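Local coordinates for cerato-platanin-like protein (Moniliophthora perniciosa, PDB 3SUL) that is of unknown molecular function but belongs to the cerato-platanins, secreted fungal proteins built on a double-psi beta barrel, at residues A15-S18 against F19-A23; D96-N99 against G100-V103. One frame throughout, in Å; residues are numbered along the deposited sequence.

Contact 1. Residues A15-S18 against F19-A23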
ATOM      1  N   ALA A  15     -12.341   4.324   0.877  1.00 19.60           N
ATOM      2  CA  ALA A  15     -12.258   4.399   2.301  1.00 17.92           C
ATOM      3  C   ALA A  15     -13.023   3.225   2.904  1.00 17.15           C
ATOM      4  O   ALA A  15     -12.723   2.785   3.970  1.00 13.85           O
ATOM      5  CB  ALA A  15     -12.758   5.705   2.851  1.00 19.64           C
ATOM      6  N   ASP A  16     -14.074   2.789   2.242  1.00 17.54           N
ATOM      7  CA  ASP A  16     -14.965   1.845   2.878  1.00 16.48           C
ATOM      8  C   ASP A  16     -14.659   0.413   2.516  1.00 16.36           C
ATOM      9  O   ASP A  16     -15.363  -0.465   2.945  1.00 15.31           O
ATOM     10  CB  ASP A  16     -16.430   2.162   2.522  1.00 17.07           C
ATOM     11  CG  ASP A  16     -16.983   3.410   3.261  1.00 19.85           C
ATOM     12  OD1 ASP A  16     -16.459   3.870   4.294  1.00 21.34           O
ATOM     13  OD2 ASP A  16     -18.023   3.877   2.797  1.00 24.76           O
ATOM     14  N   GLN A  17     -13.620   0.194   1.713  1.00 15.32           N
ATOM     15  CA  GLN A  17     -13.295  -1.152   1.315  1.00 15.90           C
ATOM     16  C   GLN A  17     -12.904  -1.922   2.576  1.00 14.35           C
ATOM     17  O   GLN A  17     -12.057  -1.525   3.396  1.00 14.19           O
ATOM     18  CB  GLN A  17     -12.142  -1.113   0.330  1.00 17.64           C
ATOM     19  CG  GLN A  17     -11.732  -2.486  -0.145  1.00 19.41           C
ATOM     20  CD  GLN A  17     -12.730  -3.025  -1.173  1.00 25.01           C
ATOM     21  OE1 GLN A  17     -13.490  -2.236  -1.693  1.00 26.11           O
ATOM     22  NE2 GLN A  17     -12.721  -4.341  -1.453  1.00 25.72           N
ATOM     23  N   SER A  18     -13.605  -3.009   2.788  1.00 14.91           N
ATOM     24  CA  SER A  18     -13.371  -3.837   3.960  1.00 14.71           C
ATOM     25  C   SER A  18     -12.094  -4.625   3.903  1.00 13.10           C
ATOM     26  O   SER A  18     -11.729  -5.200   2.837  1.00 14.80           O
ATOM     27  CB  SER A  18     -14.497  -4.872   4.042  1.00 14.06           C
ATOM     28  OG  SER A  18     -14.264  -5.736   5.135  1.00 14.91           O
ATOM     29  N   PHE A  19     -11.435  -4.654   5.053  1.00 13.38           N
ATOM     30  CA  PHE A  19     -10.249  -5.497   5.177  1.00 12.38           C
ATOM     31  C   PHE A  19     -10.590  -6.971   5.074  1.00 14.41           C
ATOM     32  O   PHE A  19      -9.722  -7.803   4.792  1.00 13.95           O
ATOM     33  CB  PHE A  19      -9.422  -5.218   6.379  1.00 14.83           C
ATOM     34  CG  PHE A  19      -8.500  -4.082   6.182  1.00 13.30           C
ATOM     35  CD1 PHE A  19      -7.519  -4.170   5.218  1.00 13.50           C
ATOM     36  CD2 PHE A  19      -8.711  -2.885   6.883  1.00 13.14           C
ATOM     37  CE1 PHE A  19      -6.651  -3.108   4.963  1.00 14.59           C
ATOM     38  CE2 PHE A  19      -7.862  -1.837   6.690  1.00 13.25           C
ATOM     39  CZ  PHE A  19      -6.840  -1.928   5.702  1.00 12.81           C
ATOM     40  N   GLY A  20     -11.871  -7.261   5.150  1.00 13.13           N
ATOM     41  CA  GLY A  20     -12.299  -8.607   4.806  1.00 15.43           C
ATOM     42  C   GLY A  20     -12.067  -9.054   3.393  1.00 15.61           C
ATOM     43  O   GLY A  20     -12.163 -10.223   3.148  1.00 17.70           O
ATOM     44  N   THR A  21     -11.861  -8.133   2.468  1.00 16.31           N
ATOM     45  CA  THR A  21     -11.815  -8.387   1.010  1.00 15.20           C
ATOM     46  C   THR A  21     -10.391  -8.623   0.580  1.00 17.32           C
ATOM     47  O   THR A  21     -10.153  -8.753  -0.608  1.00 18.86           O
ATOM     48  CB  THR A  21     -12.343  -7.186   0.236  1.00 16.72           C
ATOM     49  OG1 THR A  21     -11.503  -6.030   0.440  1.00 15.02           O
ATOM     50  CG2 THR A  21     -13.807  -6.840   0.687  1.00 16.39           C
ATOM     51  N   VAL A  22      -9.447  -8.531   1.522  1.00 16.19           N
ATOM     52  CA  VAL A  22      -8.036  -8.643   1.192  1.00 17.07           C
ATOM     53  C   VAL A  22      -7.364  -9.747   1.993  1.00 15.27           C
ATOM     54  O   VAL A  22      -7.916 -10.355   2.905  1.00 15.70           O
ATOM     55  CB  VAL A  22      -7.243  -7.260   1.347  1.00 15.80           C
ATOM     56  CG1 VAL A  22      -7.739  -6.213   0.420  1.00 15.70           C
ATOM     57  CG2 VAL A  22      -7.280  -6.739   2.839  1.00 14.03           C
ATOM     58  N   ALA A  23      -6.111 -10.055   1.622  1.00 15.28           N
ATOM     59  CA  ALA A  23      -5.391 -11.132   2.249  1.00 16.02           C
ATOM     60  C   ALA A  23      -5.200 -10.769   3.655  1.00 15.26           C
ATOM     61  O   ALA A  23      -5.219 -11.637   4.501  1.00 17.24           O
ATOM     62  CB  ALA A  23      -3.984 -11.330   1.614  1.00 16.98           C
TER

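Contact 2. Residues D96-N99 against G100-V103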
ATOM      1  N   ASP A  96       0.181  11.394  -5.405  1.00 21.99           N
ATOM      2  CA  ASP A  96       1.064  11.986  -4.453  1.00 22.62           C
ATOM      3  C   ASP A  96       2.505  11.872  -4.967  1.00 23.10           C
ATOM      4  O   ASP A  96       3.207  12.884  -5.106  1.00 22.23           O
ATOM      5  CB  ASP A  96       0.889  11.276  -3.101  1.00 19.28           C
ATOM      6  CG  ASP A  96       1.534  12.023  -1.973  1.00 19.86           C
ATOM      7  OD1 ASP A  96       2.531  12.739  -2.173  1.00 20.99           O
ATOM      8  OD2 ASP A  96       1.028  11.917  -0.830  1.00 19.89           O
ATOM      9  N   LEU A  97       2.899  10.633  -5.228  1.00 23.54           N
ATOM     10  CA  LEU A  97       4.234  10.272  -5.656  1.00 26.95           C
ATOM     11  C   LEU A  97       4.617  11.036  -6.895  1.00 27.45           C
ATOM     12  O   LEU A  97       5.757  11.483  -6.968  1.00 27.97           O
ATOM     13  CB  LEU A  97       4.335   8.786  -5.955  1.00 26.50           C
ATOM     14  CG  LEU A  97       4.782   7.808  -4.872  1.00 29.75           C
ATOM     15  CD1 LEU A  97       4.783   6.361  -5.352  1.00 26.57           C
ATOM     16  CD2 LEU A  97       6.174   8.152  -4.280  1.00 24.24           C
ATOM     17  N   THR A  98       3.663  11.222  -7.838  1.00 27.70           N
ATOM     18  CA  THR A  98       3.977  11.766  -9.166  1.00 27.63           C
ATOM     19  C   THR A  98       3.527  13.192  -9.407  1.00 28.28           C
ATOM     20  O   THR A  98       3.652  13.674 -10.505  1.00 28.10           O
ATOM     21  CB  THR A  98       3.415  10.924 -10.248  1.00 26.48           C
ATOM     22  OG1 THR A  98       1.987  10.893 -10.121  1.00 25.92           O
ATOM     23  CG2 THR A  98       3.918   9.509 -10.032  1.00 27.90           C
ATOM     24  N   ASN A  99       3.088  13.880  -8.358  1.00 28.53           N
ATOM     25  CA  ASN A  99       2.607  15.232  -8.501  1.00 29.15           C
ATOM     26  C   ASN A  99       1.515  15.289  -9.591  1.00 29.14           C
ATOM     27  O   ASN A  99       1.569  16.079 -10.562  1.00 29.26           O
ATOM     28  CB  ASN A  99       3.777  16.199  -8.670  1.00 29.96           C
ATOM     29  CG  ASN A  99       4.356  16.647  -7.303  1.00 28.07           C
ATOM     30  OD1 ASN A  99       3.652  16.649  -6.276  1.00 28.38           O
ATOM     31  ND2 ASN A  99       5.639  17.030  -7.297  1.00 27.13           N
ATOM     32  N   GLY A 100       0.583  14.350  -9.420  1.00 28.54           N
ATOM     33  CA  GLY A 100      -0.686  14.295 -10.129  1.00 28.76           C
ATOM     34  C   GLY A 100      -0.597  13.633 -11.486  1.00 29.24           C
ATOM     35  O   GLY A 100      -1.286  14.072 -12.413  1.00 29.90           O
ATOM     36  N   GLN A 101       0.251  12.612 -11.645  1.00 28.39           N
ATOM     37  CA  GLN A 101       0.453  11.978 -12.965  1.00 28.93           C
ATOM     38  C   GLN A 101       0.183  10.510 -12.861  1.00 27.23           C
ATOM     39  O   GLN A 101       0.695   9.683 -13.608  1.00 28.00           O
ATOM     40  CB  GLN A 101       1.884  12.162 -13.481  1.00 27.45           C
ATOM     41  CG  GLN A 101       2.284  13.586 -13.550  1.00 30.26           C
ATOM     42  CD  GLN A 101       3.663  13.710 -14.091  1.00 32.00           C
ATOM     43  OE1 GLN A 101       4.671  13.546 -13.355  1.00 36.79           O
ATOM     44  NE2 GLN A 101       3.743  13.958 -15.395  1.00 26.36           N
ATOM     45  N   ALA A 102      -0.630  10.182 -11.879  1.00 28.07           N
ATOM     46  CA  ALA A 102      -1.058   8.814 -11.687  1.00 26.93           C
ATOM     47  C   ALA A 102      -1.809   8.260 -12.922  1.00 26.75           C
ATOM     48  O   ALA A 102      -1.476   7.228 -13.492  1.00 27.04           O
ATOM     49  CB  ALA A 102      -1.982   8.811 -10.458  1.00 24.64           C
ATOM     50  N   VAL A 103      -2.868   8.958 -13.305  1.00 25.65           N
ATOM     51  CA  VAL A 103      -3.589   8.606 -14.556  1.00 25.97           C
ATOM     52  C   VAL A 103      -2.709   8.653 -15.818  1.00 26.26           C
ATOM     53  O   VAL A 103      -2.734   7.699 -16.626  1.00 29.04           O
ATOM     54  CB  VAL A 103      -4.832   9.465 -14.653  1.00 23.88           C
ATOM     55  CG1 VAL A 103      -5.531   9.243 -15.913  1.00 24.65           C
ATOM     56  CG2 VAL A 103      -5.761   9.173 -13.406  1.00 22.84           C
TER

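Contact 1. Residues A15-S18 against F19-A23
Thr21 folds back onto the carbonyl of Ser18 across one tight turn, and Gln17 adds its side-chain amide. The carbonyl oxygen of Ser18 takes two bonds from the same threonine. Thr21 N reaches Ser18 O at 3.0 Å, coming from well above the carbonyl plane, whereas Thr21 OG1 lies nearly in line with the C=O bond, only 2.5 Å from Ser18 O. Chi1 of 64° sets OG1 between the threonine's own N and carbonyl carbon. Threonine suits the place because its hydroxyl, close to the backbone, can donate to Ser18 O while accepting from Gln17 NE2, 2.8 Å from Thr21 OG1 and slightly tilted from the amide plane. The bend of the glutamine chain at chi2 (76°) swings the amide round to the threonine.

On the serine side chain, OG accepts the N-H of Gly20 (Ser18 OG to Gly20 N, 2.8 Å). Phe19 sends its ring the other way, against Phe39, Met31 and Val42. The serine hydroxyl bonded to the N-H two residues on is an ST turn, and the bond from Thr21 N to Ser18 O is the opening turn of 3-10 segment 19-21, in the surface loop between strands 4-8 and 45-49.

Contact 2. Residues D96-N99 against G100-V103
With chi1 at 61°, Thr98 holds OG1 between its backbone N and carbonyl carbon, which turns the hydroxyl toward the backbone of Gln101; at Gln101, chi1 of -56° puts CG beside its own N and lays the side chain back along the carbonyl of Thr98. The two residues meet round a Schellman motif, the reversal that ends helix 91-98, just before the short helix 102-105 starts.

The one hydrogen bond assigned across the two segments runs from Gln101 N to Thr98 OG1, 2.9 Å with an N-H...O angle of 147°. The same hydroxyl is bonded to the carbonyl oxygen of Met94, one turn back in the helix, so OG1 links the end of one helix to the residue at the N-cap position of the next. Threonine fits because its short, branched side chain offers an oxygen close to the backbone, while the residue also packs on Trp68 of strand 63-68. Gln101 CG rests against the threonine carbonyl, 3.3 Å from Thr98 O.

Asn99 and Gly100 make the reversal itself, both with positive phi. Asparagine tolerates such a conformation better than most residues, and its OD1 accepts a hydrogen bond from Lys73, which also forms a salt bridge with Asp96. Glycine suits the second position, since it readily adopts positive phi and has no side chain to crowd the carbonyl oxygen of Asn99. Gln101 sits at the N-cap position of helix 102-105, and the N-H of Ala102, the next residue, is bonded to Asp95 OD1. The small methyl of Ala102 lies against Gln91 and Met94 of the first helix, with Ala102 CB 4.5 Å from Thr98 OG1.

How the contacts relate
Contacts 1 and 2 are separate local turns of one chain, with centres 24 Å apart and nearest atoms about 15 Å apart; they do not touch. Residues 15-23 come first, in the long loop between strands 4-8 and 45-49, whereas residues 96-103 join two short helices just ahead of the final strand, 107-115. Contact 1 lies about 12 Å from the centre of the chain and is bordered by other loops; contact 2 lies about 15 Å out, with side chains resting on barrel strands. Both use a side-chain hydroxyl as acceptor for a backbone N-H, two residues on in contact 1 and three in contact 2. With no ligand or active site established, neither can be tied to a binding function.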